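Long-range contacts in Alpha/beta hydrolase fold protein (Chitinophaga pinensis, PDB 4PW0), which probably acts as a serine hydrolase of the alpha/beta hydrolase fold, cleaving a substrate that has not been identified: residues 81-89 / 202-210; 115-123 / 216-224. All coordinates share one frame; numbering follows the deposited sequence.

Interaction 1 of 2, residues 81-89 / 202-210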
# COMPACT_ATOMS: atom_id res chain seq x y z
N THR A 81 18.30 -11.72 27.90
CA THR A 81 18.03 -11.53 26.48
C THR A 81 19.27 -11.95 25.68
O THR A 81 20.37 -11.48 25.98
CB THR A 81 17.74 -10.04 26.23
OG1 THR A 81 16.65 -9.61 27.04
CG2 THR A 81 17.44 -9.75 24.75
N PRO A 82 19.09 -12.81 24.66
CA PRO A 82 20.28 -13.19 23.87
C PRO A 82 20.69 -12.10 22.86
O PRO A 82 19.91 -11.17 22.63
CB PRO A 82 19.81 -14.43 23.13
CG PRO A 82 18.33 -14.18 22.93
CD PRO A 82 17.87 -13.45 24.15
N ASP A 83 21.89 -12.23 22.30
CA ASP A 83 22.49 -11.15 21.54
C ASP A 83 22.27 -11.22 20.03
O ASP A 83 22.94 -10.52 19.27
CB ASP A 83 23.99 -11.01 21.87
CG ASP A 83 24.83 -12.11 21.31
OD1 ASP A 83 24.31 -13.04 20.67
OD2 ASP A 83 26.08 -12.05 21.53
N ASN A 84 21.34 -12.06 19.59
CA ASN A 84 21.15 -12.32 18.17
C ASN A 84 19.71 -12.71 17.86
O ASN A 84 19.01 -13.36 18.67
CB ASN A 84 22.14 -13.43 17.73
CG ASN A 84 21.89 -14.78 18.40
OD1 ASN A 84 21.21 -15.65 17.86
ND2 ASN A 84 22.41 -14.93 19.61
N VAL A 85 19.30 -12.38 16.63
CA VAL A 85 17.94 -12.65 16.17
C VAL A 85 17.62 -14.14 16.16
O VAL A 85 16.48 -14.52 16.49
CB VAL A 85 17.69 -11.98 14.79
CG1 VAL A 85 16.44 -12.53 14.15
CG2 VAL A 85 17.62 -10.45 14.95
N ALA A 86 18.57 -14.99 15.76
CA ALA A 86 18.25 -16.39 15.69
C ALA A 86 17.81 -16.94 17.04
O ALA A 86 16.85 -17.72 17.10
CB ALA A 86 19.44 -17.19 15.14
N ALA A 87 18.52 -16.57 18.09
CA ALA A 87 18.13 -17.01 19.44
C ALA A 87 16.81 -16.42 19.91
O ALA A 87 16.01 -17.07 20.55
CB ALA A 87 19.25 -16.71 20.44
N MSE A 88 16.59 -15.14 19.57
CA MSE A 88 15.29 -14.55 19.90
C MSE A 88 14.14 -15.23 19.24
O MSE A 88 13.04 -15.33 19.80
CB MSE A 88 15.27 -13.07 19.50
CG MSE A 88 16.28 -12.25 20.30
SE MSE A 88 16.25 -10.38 19.67
CE MSE A 88 17.71 -9.75 20.73
N THR A 89 14.37 -15.74 18.04
CA THR A 89 13.38 -16.48 17.28
C THR A 89 13.13 -17.84 17.95
O THR A 89 11.98 -18.23 18.10
CB THR A 89 13.83 -16.67 15.81
OG1 THR A 89 14.10 -15.39 15.22
CG2 THR A 89 12.75 -17.36 15.02
N ALA A 202 21.59 -6.22 24.62
CA ALA A 202 21.52 -7.40 23.80
C ALA A 202 20.83 -7.09 22.46
O ALA A 202 21.28 -7.54 21.39
CB ALA A 202 20.77 -8.50 24.53
N GLN A 203 19.75 -6.32 22.52
CA GLN A 203 19.05 -5.93 21.29
C GLN A 203 19.87 -5.03 20.41
O GLN A 203 19.83 -5.21 19.21
CB GLN A 203 17.72 -5.26 21.63
CG GLN A 203 16.71 -6.19 22.27
CD GLN A 203 15.44 -5.46 22.62
OE1 GLN A 203 15.32 -4.25 22.45
NE2 GLN A 203 14.46 -6.21 23.13
N LEU A 204 20.61 -4.10 20.99
CA LEU A 204 21.47 -3.24 20.16
C LEU A 204 22.49 -4.07 19.41
O LEU A 204 22.72 -3.86 18.20
CB LEU A 204 22.13 -2.14 21.01
CG LEU A 204 22.88 -1.04 20.27
CD1 LEU A 204 22.89 0.25 21.07
CD2 LEU A 204 24.30 -1.42 19.97
N THR A 205 23.05 -5.06 20.09
CA THR A 205 23.98 -5.97 19.46
C THR A 205 23.31 -6.77 18.31
O THR A 205 23.83 -6.87 17.19
CB THR A 205 24.57 -6.95 20.49
OG1 THR A 205 25.15 -6.19 21.55
CG2 THR A 205 25.64 -7.83 19.86
N ALA A 206 22.12 -7.31 18.60
CA ALA A 206 21.39 -8.13 17.66
C ALA A 206 21.01 -7.33 16.39
O ALA A 206 21.12 -7.87 15.26
CB ALA A 206 20.16 -8.73 18.31
N ILE A 207 20.58 -6.09 16.58
CA ILE A 207 20.15 -5.29 15.45
C ILE A 207 21.34 -4.93 14.57
O ILE A 207 21.29 -5.03 13.33
CB ILE A 207 19.44 -4.04 15.94
CG1 ILE A 207 18.10 -4.40 16.56
CG2 ILE A 207 19.24 -3.03 14.84
CD1 ILE A 207 17.53 -3.32 17.44
N THR A 208 22.43 -4.54 15.20
CA THR A 208 23.64 -4.20 14.44
C THR A 208 24.12 -5.41 13.64
O THR A 208 24.46 -5.28 12.44
CB THR A 208 24.74 -3.69 15.41
OG1 THR A 208 24.23 -2.56 16.17
CG2 THR A 208 25.96 -3.22 14.62
N ASN A 209 24.16 -6.56 14.28
CA ASN A 209 24.62 -7.75 13.59
C ASN A 209 23.70 -8.31 12.53
O ASN A 209 24.18 -8.95 11.58
CB ASN A 209 25.06 -8.83 14.59
CG ASN A 209 26.44 -8.57 15.13
OD1 ASN A 209 27.29 -7.97 14.49
ND2 ASN A 209 26.65 -8.96 16.34
N TRP A 210 22.40 -8.04 12.62
CA TRP A 210 21.50 -8.36 11.52
C TRP A 210 22.02 -7.69 10.25
O TRP A 210 21.93 -8.28 9.17
CB TRP A 210 20.08 -7.90 11.85
CG TRP A 210 19.03 -8.20 10.84
CD1 TRP A 210 18.50 -7.33 9.93
CD2 TRP A 210 18.35 -9.44 10.64
NE1 TRP A 210 17.53 -7.96 9.19
CE2 TRP A 210 17.39 -9.24 9.63
CE3 TRP A 210 18.43 -10.70 11.22
CZ2 TRP A 210 16.52 -10.23 9.21
CZ3 TRP A 210 17.56 -11.69 10.81
CH2 TRP A 210 16.61 -11.44 9.82
O HOH W 1 24.91 -10.89 17.50
O HOH W 2 21.11 -10.65 15.20
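The turn that leads into helix 85-98 of the alpha/beta hydrolase core meets helix 197-212, which lies in the mostly helical part of the chain inserted between strands 127-133 and 226-231, and two alanines of that helix let the backbones come close. Ala202 and Ala206, one helical turn apart, receive the turn: the methyl CB of Ala202 sits 3.3 Å from Thr81 O and also meets the carbonyl of Pro82, while Asp83 O comes within 3.3 Å of Ala206 CA. Thr81 CG2 adds a methyl contact to Ala202 CB; its OG1 bonds to Lys72 O. Deeper in, selenomethionine Met88 runs extended from CG onward and ends with CE 3.6 Å from Ala206 CB, crossing the chain of Gln203 at about a right angle; Gln203 OE1 accepts from Thr46 N. Val85 closes the far end. Its CG1, anti to the backbone N (chi1 166°), approaches Trp210 CZ3 at 3.6 Å obliquely, with CG2 beside CE3, while the indole stacks on Phe114 and donates NE1 to Ala136 O.

No direct hydrogen bond joins the segments; two waters do the polar work. One donates to Asp83 O and accepts from Asn209 ND2, and the other accepts from Val85 N, at 2.9 Å, and donates to Ala206 O. The second water thus serves an amide of the first helical turn, which has no helical acceptor. Asn84 caps this helix: its OD1 takes Ala87 N from above the carbonyl plane, and a nearly straight bond (168°) from ND2 to Asp83 OD1 steadies the amide. The result is an N-capped helix start packed on an alanine-lined helix, where the core meets what is probably the helical cap of an alpha/beta hydrolase.

Interaction 2 of 2, residues 115-123 / 216-224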
# COMPACT_ATOMS: atom_id res chain seq x y z
N ILE A 115 12.82 -10.81 13.30
CA ILE A 115 12.45 -12.11 13.89
C ILE A 115 11.43 -12.82 13.01
O ILE A 115 11.55 -14.04 12.77
CB ILE A 115 11.95 -11.93 15.34
CG1 ILE A 115 13.11 -11.51 16.26
CG2 ILE A 115 11.33 -13.23 15.88
CD1 ILE A 115 12.69 -10.98 17.62
N VAL A 116 10.43 -12.11 12.48
CA VAL A 116 9.41 -12.84 11.70
C VAL A 116 10.00 -13.36 10.39
O VAL A 116 9.56 -14.39 9.92
CB VAL A 116 8.14 -12.02 11.44
CG1 VAL A 116 7.48 -11.66 12.77
CG2 VAL A 116 8.37 -10.76 10.60
N GLN A 117 10.96 -12.65 9.80
CA GLN A 117 11.64 -13.16 8.59
C GLN A 117 12.40 -14.46 8.92
O GLN A 117 12.30 -15.45 8.21
CB GLN A 117 12.62 -12.16 8.05
CG GLN A 117 12.01 -10.90 7.45
CD GLN A 117 13.09 -9.92 7.08
OE1 GLN A 117 13.90 -10.18 6.19
NE2 GLN A 117 13.09 -8.77 7.74
N TYR A 118 13.18 -14.43 10.00
CA TYR A 118 13.96 -15.58 10.39
C TYR A 118 13.04 -16.75 10.74
O TYR A 118 13.30 -17.91 10.37
CB TYR A 118 14.94 -15.24 11.52
CG TYR A 118 16.00 -16.30 11.68
CD1 TYR A 118 17.03 -16.38 10.77
CD2 TYR A 118 15.94 -17.23 12.67
CE1 TYR A 118 17.99 -17.38 10.84
CE2 TYR A 118 16.91 -18.25 12.76
CZ TYR A 118 17.92 -18.31 11.86
OH TYR A 118 18.87 -19.32 11.95
N MSE A 119 11.95 -16.48 11.44
CA MSE A 119 10.98 -17.52 11.82
C MSE A 119 10.36 -18.16 10.62
O MSE A 119 10.14 -19.39 10.58
CB MSE A 119 9.88 -16.95 12.73
CG MSE A 119 9.11 -18.05 13.47
SE MSE A 119 7.76 -17.35 14.66
CE MSE A 119 8.97 -16.77 16.03
N ALA A 120 10.04 -17.36 9.61
CA ALA A 120 9.46 -17.91 8.40
C ALA A 120 10.46 -18.82 7.67
O ALA A 120 10.04 -19.78 6.98
CB ALA A 120 9.02 -16.77 7.48
N HIS A 121 11.73 -18.51 7.80
CA HIS A 121 12.78 -19.33 7.25
C HIS A 121 12.92 -20.68 7.95
O HIS A 121 12.95 -21.75 7.28
CB HIS A 121 14.14 -18.61 7.22
CG HIS A 121 15.27 -19.49 6.81
ND1 HIS A 121 15.30 -20.13 5.60
CD2 HIS A 121 16.38 -19.88 7.48
CE1 HIS A 121 16.39 -20.87 5.53
NE2 HIS A 121 17.07 -20.74 6.66
N ILE A 122 12.94 -20.66 9.29
CA ILE A 122 13.19 -21.89 10.04
C ILE A 122 11.96 -22.73 10.32
O ILE A 122 12.09 -23.97 10.54
CB ILE A 122 14.03 -21.67 11.32
CG1 ILE A 122 13.31 -20.85 12.38
CG2 ILE A 122 15.41 -21.11 10.96
CD1 ILE A 122 13.99 -20.89 13.74
N GLN A 123 10.80 -22.09 10.44
CA GLN A 123 9.56 -22.75 10.76
C GLN A 123 8.43 -22.32 9.83
O GLN A 123 7.38 -21.89 10.30
CB GLN A 123 9.19 -22.59 12.20
CG GLN A 123 10.00 -23.42 13.17
CD GLN A 123 9.69 -24.91 13.09
OE1 GLN A 123 8.68 -25.37 12.57
NE2 GLN A 123 10.58 -25.66 13.64
N SER A 216 22.08 -15.26 5.86
CA SER A 216 22.12 -16.69 6.13
C SER A 216 21.01 -17.45 5.44
O SER A 216 20.95 -18.70 5.51
CB SER A 216 22.08 -16.93 7.63
OG SER A 216 20.85 -16.50 8.24
N PHE A 217 20.09 -16.73 4.80
CA PHE A 217 19.04 -17.36 4.01
C PHE A 217 18.62 -16.39 2.92
O PHE A 217 18.91 -15.20 2.97
CB PHE A 217 17.85 -17.78 4.89
CG PHE A 217 17.08 -16.63 5.47
CD1 PHE A 217 17.46 -16.04 6.68
CD2 PHE A 217 15.97 -16.13 4.81
CE1 PHE A 217 16.75 -14.98 7.19
CE2 PHE A 217 15.28 -15.08 5.34
CZ PHE A 217 15.65 -14.51 6.53
N GLU A 218 17.98 -16.93 1.88
CA GLU A 218 17.52 -16.15 0.75
C GLU A 218 16.13 -15.61 1.03
O GLU A 218 15.24 -16.38 1.33
CB GLU A 218 17.47 -17.04 -0.50
CG GLU A 218 18.86 -17.46 -0.95
CD GLU A 218 19.67 -16.26 -1.41
OE1 GLU A 218 19.10 -15.27 -1.91
OE2 GLU A 218 20.91 -16.33 -1.30
N ILE A 219 15.98 -14.29 0.93
CA ILE A 219 14.66 -13.67 1.11
C ILE A 219 13.65 -14.24 0.12
O ILE A 219 12.49 -14.45 0.45
CB ILE A 219 14.72 -12.12 0.95
CG1 ILE A 219 15.30 -11.51 2.21
CG2 ILE A 219 13.32 -11.52 0.72
CD1 ILE A 219 14.47 -11.77 3.44
N THR A 220 14.10 -14.54 -1.10
CA THR A 220 13.26 -15.07 -2.15
C THR A 220 12.60 -16.38 -1.76
O THR A 220 11.59 -16.76 -2.32
CB THR A 220 14.08 -15.27 -3.44
OG1 THR A 220 15.25 -16.09 -3.19
CG2 THR A 220 14.49 -13.91 -4.05
N SER A 221 13.20 -17.09 -0.78
CA SER A 221 12.66 -18.36 -0.34
C SER A 221 11.47 -18.28 0.62
O SER A 221 10.84 -19.29 0.93
CB SER A 221 13.74 -19.23 0.31
OG SER A 221 14.15 -18.74 1.59
N ILE A 222 11.15 -17.06 1.10
CA ILE A 222 10.00 -16.92 1.98
C ILE A 222 8.76 -16.81 1.08
O ILE A 222 8.56 -15.80 0.42
CB ILE A 222 10.14 -15.67 2.87
CG1 ILE A 222 11.26 -15.87 3.91
CG2 ILE A 222 8.82 -15.35 3.52
CD1 ILE A 222 11.61 -14.63 4.69
N GLN A 223 7.98 -17.89 1.03
CA GLN A 223 6.89 -17.98 0.07
C GLN A 223 5.54 -17.51 0.57
O GLN A 223 4.60 -17.38 -0.21
CB GLN A 223 6.78 -19.40 -0.45
CG GLN A 223 8.04 -19.83 -1.19
CD GLN A 223 7.86 -21.16 -1.85
OE1 GLN A 223 7.90 -22.18 -1.20
NE2 GLN A 223 7.65 -21.15 -3.14
N HIS A 224 5.45 -17.21 1.86
CA HIS A 224 4.22 -16.79 2.47
C HIS A 224 3.72 -15.46 1.91
O HIS A 224 4.51 -14.66 1.44
CB HIS A 224 4.43 -16.53 3.97
CG HIS A 224 5.00 -17.70 4.70
ND1 HIS A 224 6.31 -18.09 4.57
CD2 HIS A 224 4.43 -18.53 5.60
CE1 HIS A 224 6.51 -19.16 5.32
NE2 HIS A 224 5.40 -19.43 5.96
O HOH W 3 13.33 -20.12 3.68
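Phe217 and His121 form the tight part of this contact, an offset stack with the ring planes only 11° apart and the centroids 4.7 Å from each other. The two side chains slide past one another in opposite directions, which sets each CB over the partner's ring: Phe217 CB lies almost exactly on the normal of the imidazole, 3.4 Å from its centroid, and His121 CB rests over the phenyl face nearer its rim. Phe217 CG takes the position between backbone N and carbonyl carbon (chi1 68°), turning the ring back over the helix, where CZ reaches Gln117 O and CE1 meets Tyr118 CD1 at 3.9 Å. In the conformer described, Ile222 CD1 lies 3.7 Å from Gln117 O. On the same buried side Gln117 NE2 bonds to Gly113 O and Ala136 O.

The outer side is looser and wet. A water in the plane of the imidazole joins His121 ND1, 2.8 Å away, to Ser221 OG, to which it donates. The serine hydroxyl in turn gives its proton to Glu218 O at 2.6 Å, in the carbonyl plane; that oxygen also accepts Ser221 N, so two bonds pin the short 3-10 turn. Ser216 OG lies at the edge of the Tyr118 ring, near its plane and 4.0 Å from Tyr118 CE1.

Toward the sheet, the His224 ring lies obliquely against Ala120, with CE1 towards its carbonyl, and NE2 donates to Pro124 O; both residues touch Ile130 of strand 127-133. The loop before strand 226-231 is thereby laid along helix 111-122, which also packs on helix 85-98 through Ile115, Tyr118 and Met119.

Helices 85-98 and 111-122 pack against each other and tie the two contacts together: Ala86 and Thr89 of interaction 1 touch Tyr118 of interaction 2, and Thr89 also meets Ile115 and Met119. Interaction 1 is the more buried and joins the core to the probable cap through small methyls, backbone carbonyls and bridging waters. Interaction 2, partly buried, relies on stacked aromatic rings, with its water at the outer rim. Their segments alternate along the chain, and Ala136 O serves both, accepting from Trp210 and from Gln117. The side chain of Met88 lies near, without touching, the probable nucleophile elbow around Ser110, and helix 111-122, which follows that elbow, carries one side of interaction 2.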